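Local structure of dual oxidase maturation factor 1 (Homo sapiens, 7D3F) at residues Gln80-Thr85 and Ser96-Leu101. The protein may be required for the maturation of the dual oxidase DUOX1 and its transport from the endoplasmic reticulum to the plasma membrane. Numbering follows the deposited sequence.
Sequences QVSTNT and SADIGL. With NAG (2-acetamido-2-deoxy-beta-D-glucopyranose), chain R.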
ATOM      1  N   GLN B  80      23.409  15.716  25.340  1.00 51.06           N
ATOM      2  CA  GLN B  80      24.718  15.158  25.023  1.00 50.62           C
ATOM      3  C   GLN B  80      25.658  15.352  26.203  1.00 58.64           C
ATOM      4  O   GLN B  80      25.714  16.442  26.780  1.00 73.35           O
ATOM      5  CB  GLN B  80      25.298  15.813  23.765  1.00 56.56           C
ATOM      6  CG  GLN B  80      26.727  15.406  23.451  1.00 65.13           C
ATOM      7  CD  GLN B  80      27.245  16.043  22.177  1.00 77.81           C
ATOM      8  OE1 GLN B  80      26.470  16.407  21.293  1.00 83.94           O
ATOM      9  NE2 GLN B  80      28.563  16.184  22.079  1.00 84.17           N
ATOM     10  N   VAL B  81      26.391  14.293  26.559  1.00 54.59           N
ATOM     11  CA  VAL B  81      27.397  14.346  27.611  1.00 53.32           C
ATOM     12  C   VAL B  81      28.665  13.671  27.105  1.00 54.24           C
ATOM     13  O   VAL B  81      28.643  12.887  26.156  1.00 61.97           O
ATOM     14  CB  VAL B  81      26.926  13.674  28.922  1.00 52.22           C
ATOM     15  CG1 VAL B  81      27.692  14.231  30.114  1.00 66.81           C
ATOM     16  CG2 VAL B  81      25.440  13.854  29.120  1.00 61.58           C
ATOM     17  N   SER B  82      29.785  13.998  27.746  1.00 56.18           N
ATOM     18  CA  SER B  82      31.060  13.327  27.518  1.00 54.52           C
ATOM     19  C   SER B  82      31.404  12.538  28.773  1.00 57.59           C
ATOM     20  O   SER B  82      31.524  13.120  29.857  1.00 67.75           O
ATOM     21  CB  SER B  82      32.163  14.334  27.191  1.00 57.56           C
ATOM     22  OG  SER B  82      31.797  15.151  26.092  1.00 67.98           O
ATOM     23  N   THR B  83      31.557  11.221  28.634  1.00 57.61           N
ATOM     24  CA  THR B  83      31.692  10.351  29.794  1.00 54.18           C
ATOM     25  C   THR B  83      32.708   9.249  29.527  1.00 57.69           C
ATOM     26  O   THR B  83      33.109   8.992  28.387  1.00 65.81           O
ATOM     27  CB  THR B  83      30.352   9.708  30.185  1.00 58.71           C
ATOM     28  OG1 THR B  83      29.789   9.044  29.048  1.00 63.26           O
ATOM     29  CG2 THR B  83      29.371  10.749  30.698  1.00 62.16           C
ATOM     30  N   ASN B  84      33.127   8.601  30.612  1.00 55.78           N
ATOM     31  CA  ASN B  84      33.831   7.325  30.571  1.00 51.73           C
ATOM     32  C   ASN B  84      32.856   6.251  31.032  1.00 53.77           C
ATOM     33  O   ASN B  84      32.330   6.328  32.148  1.00 60.15           O
ATOM     34  CB  ASN B  84      35.069   7.335  31.467  1.00 52.86           C
ATOM     35  CG  ASN B  84      36.133   8.306  30.998  1.00 63.05           C
ATOM     36  OD1 ASN B  84      36.777   8.092  29.971  1.00 73.17           O
ATOM     37  ND2 ASN B  84      36.333   9.375  31.758  1.00 74.13           N
ATOM     38  N   THR B  85      32.617   5.254  30.183  1.00 51.06           N
ATOM     39  CA  THR B  85      31.614   4.238  30.474  1.00 45.98           C
ATOM     40  C   THR B  85      32.071   2.880  29.960  1.00 50.04           C
ATOM     41  O   THR B  85      32.906   2.781  29.060  1.00 57.78           O
ATOM     42  CB  THR B  85      30.251   4.585  29.854  1.00 52.77           C
ATOM     43  OG1 THR B  85      30.439   5.095  28.528  1.00 56.73           O
ATOM     44  CG2 THR B  85      29.514   5.616  30.697  1.00 64.14           C
ATOM     45  N   SER B  96      36.027   6.413  26.532  1.00 49.78           N
ATOM     46  CA  SER B  96      35.680   7.821  26.642  1.00 49.76           C
ATOM     47  C   SER B  96      34.920   8.217  25.384  1.00 49.24           C
ATOM     48  O   SER B  96      35.458   8.124  24.276  1.00 57.79           O
ATOM     49  CB  SER B  96      36.930   8.684  26.813  1.00 48.37           C
ATOM     50  OG  SER B  96      36.611  10.062  26.737  1.00 61.51           O
ATOM     51  N   ALA B  97      33.675   8.653  25.552  1.00 47.61           N
ATOM     52  CA  ALA B  97      32.834   8.919  24.396  1.00 48.45           C
ATOM     53  C   ALA B  97      31.785   9.966  24.733  1.00 52.45           C
ATOM     54  O   ALA B  97      31.452  10.197  25.899  1.00 59.13           O
ATOM     55  CB  ALA B  97      32.156   7.638  23.894  1.00 52.38           C
ATOM     56  N   ASP B  98      31.268  10.597  23.680  1.00 55.76           N
ATOM     57  CA  ASP B  98      30.097  11.452  23.780  1.00 56.33           C
ATOM     58  C   ASP B  98      28.855  10.596  23.571  1.00 53.91           C
ATOM     59  O   ASP B  98      28.706   9.941  22.531  1.00 63.65           O
ATOM     60  CB  ASP B  98      30.144  12.585  22.755  1.00 57.86           C
ATOM     61  CG  ASP B  98      31.360  13.472  22.917  1.00 80.19           C
ATOM     62  OD1 ASP B  98      32.064  13.702  21.912  1.00 86.72           O
ATOM     63  OD2 ASP B  98      31.618  13.933  24.049  1.00 81.63           O
ATOM     64  N   ILE B  99      27.976  10.598  24.568  1.00 49.28           N
ATOM     65  CA  ILE B  99      26.705   9.889  24.522  1.00 46.22           C
ATOM     66  C   ILE B  99      25.603  10.925  24.375  1.00 51.80           C
ATOM     67  O   ILE B  99      25.513  11.867  25.175  1.00 62.84           O
ATOM     68  CB  ILE B  99      26.498   9.026  25.777  1.00 46.65           C
ATOM     69  CG1 ILE B  99      27.770   8.232  26.075  1.00 51.00           C
ATOM     70  CG2 ILE B  99      25.317   8.090  25.586  1.00 45.28           C
ATOM     71  CD1 ILE B  99      27.685   7.376  27.312  1.00 59.08           C
ATOM     72  N   GLY B 100      24.779  10.759  23.349  1.00 48.29           N
ATOM     73  CA  GLY B 100      23.745  11.723  23.043  1.00 43.79           C
ATOM     74  C   GLY B 100      22.404  11.055  22.834  1.00 44.81           C
ATOM     75  O   GLY B 100      22.305   9.948  22.304  1.00 54.94           O
ATOM     76  N   LEU B 101      21.364  11.759  23.261  1.00 48.92           N
ATOM     77  CA  LEU B 101      19.983  11.327  23.120  1.00 41.24           C
ATOM     78  C   LEU B 101      19.272  12.306  22.200  1.00 50.16           C
ATOM     79  O   LEU B 101      19.394  13.524  22.374  1.00 61.92           O
ATOM     80  CB  LEU B 101      19.292  11.272  24.484  1.00 42.77           C
ATOM     81  CG  LEU B 101      18.059  10.387  24.642  1.00 44.08           C
ATOM     82  CD1 LEU B 101      18.437   8.923  24.502  1.00 48.57           C
ATOM     83  CD2 LEU B 101      17.412  10.653  25.989  1.00 48.69           C
TER
HETATM   84  C1  NAG R 501      37.331  10.357  31.422  1.00 81.56           C
HETATM   85  C2  NAG R 501      37.110  11.659  32.190  1.00 86.78           C
HETATM   86  C3  NAG R 501      38.225  12.654  31.880  1.00 89.41           C
HETATM   87  C4  NAG R 501      39.586  12.025  32.143  1.00 91.73           C
HETATM   88  C5  NAG R 501      39.716  10.716  31.370  1.00 89.14           C
HETATM   89  C6  NAG R 501      40.996   9.974  31.677  1.00 93.91           C
HETATM   90  C7  NAG R 501      34.885  12.493  32.810  1.00 89.52           C
HETATM   91  C8  NAG R 501      33.605  13.089  32.314  1.00 78.72           C
HETATM   92  N2  NAG R 501      35.811  12.235  31.879  1.00 85.17           N
HETATM   93  O3  NAG R 501      38.062  13.816  32.686  1.00 92.18           O
HETATM   94  O4  NAG R 501      40.621  12.914  31.739  1.00 99.07           O
HETATM   95  O5  NAG R 501      38.636   9.836  31.719  1.00 86.53           O
HETATM   96  O6  NAG R 501      41.123   9.709  33.067  1.00 97.78           O
HETATM   97  O7  NAG R 501      35.076  12.256  33.998  1.00 97.93           O
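Val81 and Thr83 exchange paired backbone hydrogen bonds with Ile99 and Ala97, the pattern of antiparallel strands; the axes of segments 80-85 and 96-101 are 152° apart. Val81 N gives to Ile99 O and Ile99 N returns to Val81 O, both at 2.9 Å; Thr83 and Ala97 repeat the exchange. CA-H...O contacts fill in between, as from Asp98 CA to Val81 O (3.1 Å). Ile99 stands on the face it shares with Val81, Thr83 and Ala97. Beyond CB, its CG1 lies anti to the carbonyl carbon (chi1 -46°) and passes 3.7 Å from Thr83 OG1, the two side chains crossing at about a right angle. An anti chi2 then carries CD1 to the same Thr83 OG1, and the Ile99 tip meets that of Thr85, with CD1 3.8 Å from Thr85 OG1. Pro153 and Leu157 of helix 152-160 also pack on Ile99. On the other face Ser82 OG points at Asp98 OD2, modelled at a very short 2.4 Å, so the detailed geometry of this hydrogen bond is doubtful. The Gln80 chain is extended as far as its amide, whose NE2 lies 4.0 Å from Asp98 CG. Farther along, Asn84 OD1 touches Ser96 CB at 3.2 Å, while Asn84 ND2 is bonded covalently to C1 of an N-acetylglucosamine. Strands 77-86 and 94-103 form a β-hairpin within an antiparallel sheet, flanked by strands 107-114 and 241-247, with one face packed against a helix and the other bearing an N-linked glycan, consistent with the predicted extracellular location.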